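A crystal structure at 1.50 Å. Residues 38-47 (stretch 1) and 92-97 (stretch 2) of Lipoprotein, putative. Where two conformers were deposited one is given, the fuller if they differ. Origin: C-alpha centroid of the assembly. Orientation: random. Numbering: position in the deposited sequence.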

# COMPACT_ATOMS: atom_id res chain seq x y z
N THR A 38 -8.85 2.44 11.49
CA THR A 38 -9.22 1.15 12.06
C THR A 38 -10.68 0.83 11.76
O THR A 38 -11.50 1.74 11.54
CB THR A 38 -9.09 1.11 13.57
OG1 THR A 38 -9.82 2.21 14.12
CG2 THR A 38 -7.65 1.16 14.01
N VAL A 39 -10.98 -0.45 11.73
CA VAL A 39 -12.34 -0.94 11.57
C VAL A 39 -12.36 -2.28 12.28
O VAL A 39 -11.61 -3.18 11.90
CB VAL A 39 -12.75 -1.15 10.09
CG1 VAL A 39 -14.10 -1.85 10.00
CG2 VAL A 39 -12.81 0.17 9.36
N ASN A 40 -13.19 -2.41 13.32
CA ASN A 40 -13.30 -3.66 14.07
C ASN A 40 -11.98 -4.10 14.73
O ASN A 40 -11.61 -5.27 14.65
CB ASN A 40 -13.79 -4.77 13.12
CG ASN A 40 -15.12 -4.44 12.45
OD1 ASN A 40 -15.31 -4.72 11.25
ND2 ASN A 40 -16.04 -3.86 13.21
N GLU A 41 -11.28 -3.18 15.40
CA GLU A 41 -9.98 -3.46 16.05
C GLU A 41 -8.85 -3.86 15.07
O GLU A 41 -7.80 -4.32 15.50
CB GLU A 41 -10.11 -4.52 17.15
CG GLU A 41 -10.76 -4.02 18.42
CD GLU A 41 -10.84 -5.08 19.49
OE1 GLU A 41 -9.96 -5.97 19.56
OE2 GLU A 41 -11.80 -5.02 20.29
N LYS A 42 -9.08 -3.68 13.77
CA LYS A 42 -8.09 -4.00 12.74
C LYS A 42 -7.71 -2.74 12.00
O LYS A 42 -8.50 -1.82 11.90
CB LYS A 42 -8.67 -4.98 11.72
CG LYS A 42 -9.08 -6.33 12.29
CD LYS A 42 -7.89 -7.08 12.86
CE LYS A 42 -8.23 -8.51 13.28
NZ LYS A 42 -8.51 -9.38 12.10
N LYS A 43 -6.49 -2.70 11.50
CA LYS A 43 -6.04 -1.57 10.69
C LYS A 43 -6.50 -1.70 9.26
O LYS A 43 -6.54 -2.82 8.72
CB LYS A 43 -4.52 -1.44 10.72
CG LYS A 43 -4.02 -0.73 11.95
CD LYS A 43 -2.51 -0.48 11.93
CE LYS A 43 -2.14 0.62 12.94
NZ LYS A 43 -0.68 0.93 13.04
N VAL A 44 -6.88 -0.58 8.67
CA VAL A 44 -7.29 -0.55 7.25
C VAL A 44 -6.58 0.62 6.58
O VAL A 44 -6.56 1.73 7.10
CB VAL A 44 -8.82 -0.49 7.07
CG1 VAL A 44 -9.43 0.72 7.72
CG2 VAL A 44 -9.19 -0.56 5.59
N LEU A 45 -5.98 0.35 5.42
CA LEU A 45 -5.26 1.35 4.64
C LEU A 45 -6.19 1.66 3.49
O LEU A 45 -6.42 0.80 2.66
CB LEU A 45 -3.95 0.79 4.17
CG LEU A 45 -2.89 1.70 3.58
CD1 LEU A 45 -2.49 2.81 4.55
CD2 LEU A 45 -1.66 0.89 3.19
N ILE A 46 -6.67 2.89 3.44
CA ILE A 46 -7.70 3.34 2.51
C ILE A 46 -7.11 4.25 1.43
O ILE A 46 -6.41 5.22 1.72
CB ILE A 46 -8.80 4.14 3.25
CG1 ILE A 46 -9.30 3.39 4.51
CG2 ILE A 46 -9.97 4.43 2.31
CD1 ILE A 46 -10.03 4.26 5.52
N MSE A 47 -7.39 3.94 0.18
CA MSE A 47 -6.94 4.82 -0.87
C MSE A 47 -8.10 5.11 -1.76
O MSE A 47 -9.19 4.53 -1.65
CB MSE A 47 -5.76 4.25 -1.64
CG MSE A 47 -6.05 3.00 -2.43
SE MSE A 47 -4.39 1.99 -2.82
CE MSE A 47 -4.45 0.67 -1.37
N LYS A 92 -17.36 -9.10 5.19
CA LYS A 92 -18.48 -8.43 4.53
C LYS A 92 -19.08 -7.33 5.39
O LYS A 92 -20.03 -6.68 4.95
CB LYS A 92 -19.57 -9.44 4.13
CG LYS A 92 -19.08 -10.44 3.10
CD LYS A 92 -20.18 -11.36 2.58
CE LYS A 92 -21.10 -10.65 1.61
NZ LYS A 92 -21.97 -11.63 0.91
N ASP A 93 -18.55 -7.12 6.59
CA ASP A 93 -19.10 -6.11 7.50
C ASP A 93 -18.14 -4.97 7.78
O ASP A 93 -18.19 -4.35 8.84
CB ASP A 93 -19.48 -6.79 8.82
CG ASP A 93 -20.51 -7.88 8.64
OD1 ASP A 93 -21.33 -7.78 7.69
OD2 ASP A 93 -20.53 -8.83 9.45
N VAL A 94 -17.29 -4.67 6.81
CA VAL A 94 -16.34 -3.58 6.96
C VAL A 94 -17.04 -2.29 6.56
O VAL A 94 -17.42 -2.13 5.41
CB VAL A 94 -15.08 -3.80 6.08
CG1 VAL A 94 -14.14 -2.62 6.15
CG2 VAL A 94 -14.38 -5.05 6.56
N VAL A 95 -17.24 -1.41 7.54
CA VAL A 95 -17.89 -0.12 7.33
C VAL A 95 -16.90 1.00 7.54
O VAL A 95 -16.25 1.09 8.59
CB VAL A 95 -19.08 0.09 8.27
CG1 VAL A 95 -19.70 1.46 8.05
CG2 VAL A 95 -20.10 -1.00 8.05
N ILE A 96 -16.77 1.83 6.52
CA ILE A 96 -15.87 2.96 6.54
C ILE A 96 -16.67 4.21 6.23
O ILE A 96 -17.31 4.31 5.18
CB ILE A 96 -14.72 2.75 5.52
CG1 ILE A 96 -13.93 1.51 5.90
CG2 ILE A 96 -13.81 3.98 5.46
CD1 ILE A 96 -12.82 1.18 4.95
N ASP A 97 -16.68 5.13 7.19
CA ASP A 97 -17.41 6.38 7.05
C ASP A 97 -18.89 6.11 6.71
O ASP A 97 -19.47 6.74 5.83
CB ASP A 97 -16.71 7.24 5.98
CG ASP A 97 -17.05 8.72 6.09
OD1 ASP A 97 -17.55 9.16 7.16
OD2 ASP A 97 -16.80 9.46 5.11
O HOH W 1 -17.16 -2.23 10.42

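The two stretches belong to one chain, and the residues that touch lie at least 50 positions apart in sequence, so the contact is a tertiary one. Stretch 1 is a β-hairpin end: a strand through Thr38 and Val39, a type I' turn from Val39 to Lys42, and a returning strand from Lys42 to Met47. The turn is closed by a reciprocal pair of backbone hydrogen bonds, Val39 N to Lys42 O at 2.8 Å and Lys42 N to Val39 O at 3.2 Å. Asn40 and Glu41, with phi/psi of 61/46° and 63/12°, occupy the left-handed region that this turn type requires.

Stretch 2 includes a short strand at Val95 and Ile96, but it does not extend the hairpin as a sheet partner. No direct hydrogen bond joins the stretches, and the nearest CA atoms across the register, those of Val39 and Val94, are 6.6 Å apart. Contact is therefore made mainly by side chains, burying 253 Å² summed over both sides.

Ile96 and Val39 carry the most of that area, 64 and 60 Å² respectively, and the CA-to-CB bond of each points toward the opposing stretch. They meet directly, Val39 CG2 lying 3.9 Å from Ile96 CG1, a normal van der Waals separation for two aliphatic carbons. Val39, in the t rotamer (chi1 172°), also places CG1 3.9 Å from Val94 CG1. Val39 CG2 comes within 3.6 Å of Val95 O; because a methyl carbon is no conventional donor, this approach is best read as packing against the backbone. Val39 thus touches three consecutive residues of stretch 2, two through aliphatic carbons and one through a carbonyl oxygen.

Ile96 reaches across both strands of the hairpin. Besides meeting Val39, it adopts chi1 at -61° and chi2 at 178°; Ile96 CD1 lies 4.1 Å from Val44 CG2, while Ile96 CG2 lies 3.8 Å from Ile46 CD1. Val44 and Ile46 both direct CA-to-CB toward stretch 2, whereas Leu45 between them is out of reach. This is the alternation expected of an extended strand, in which every second side chain lies on the same face. All three partners of Ile96 are aliphatic, and Val44, Ile46 and Ile96 are themselves buried, so the pairings are consistent with hydrophobic packing that keeps nonpolar surface away from solvent.

At the turn the chemistry becomes polar. Asn40 points its CA-to-CB bond toward stretch 2, yet its OD1 stands 3.8 Å from Asp93 O. Both atoms are acceptors, so they cannot bond to each other directly. A water supplies the link: the water donates hydrogen bonds to Asn40 OD1 (water O to OD1 3.2 Å) and to Asp93 O (water O to O 2.8 Å), and its oxygen accepts one from Val95 N at 3.0 Å. With two donated bonds and one accepted, this water reconciles the two oxygens and satisfies a backbone amide, tying the turn to stretch 2 beside the aliphatic contacts.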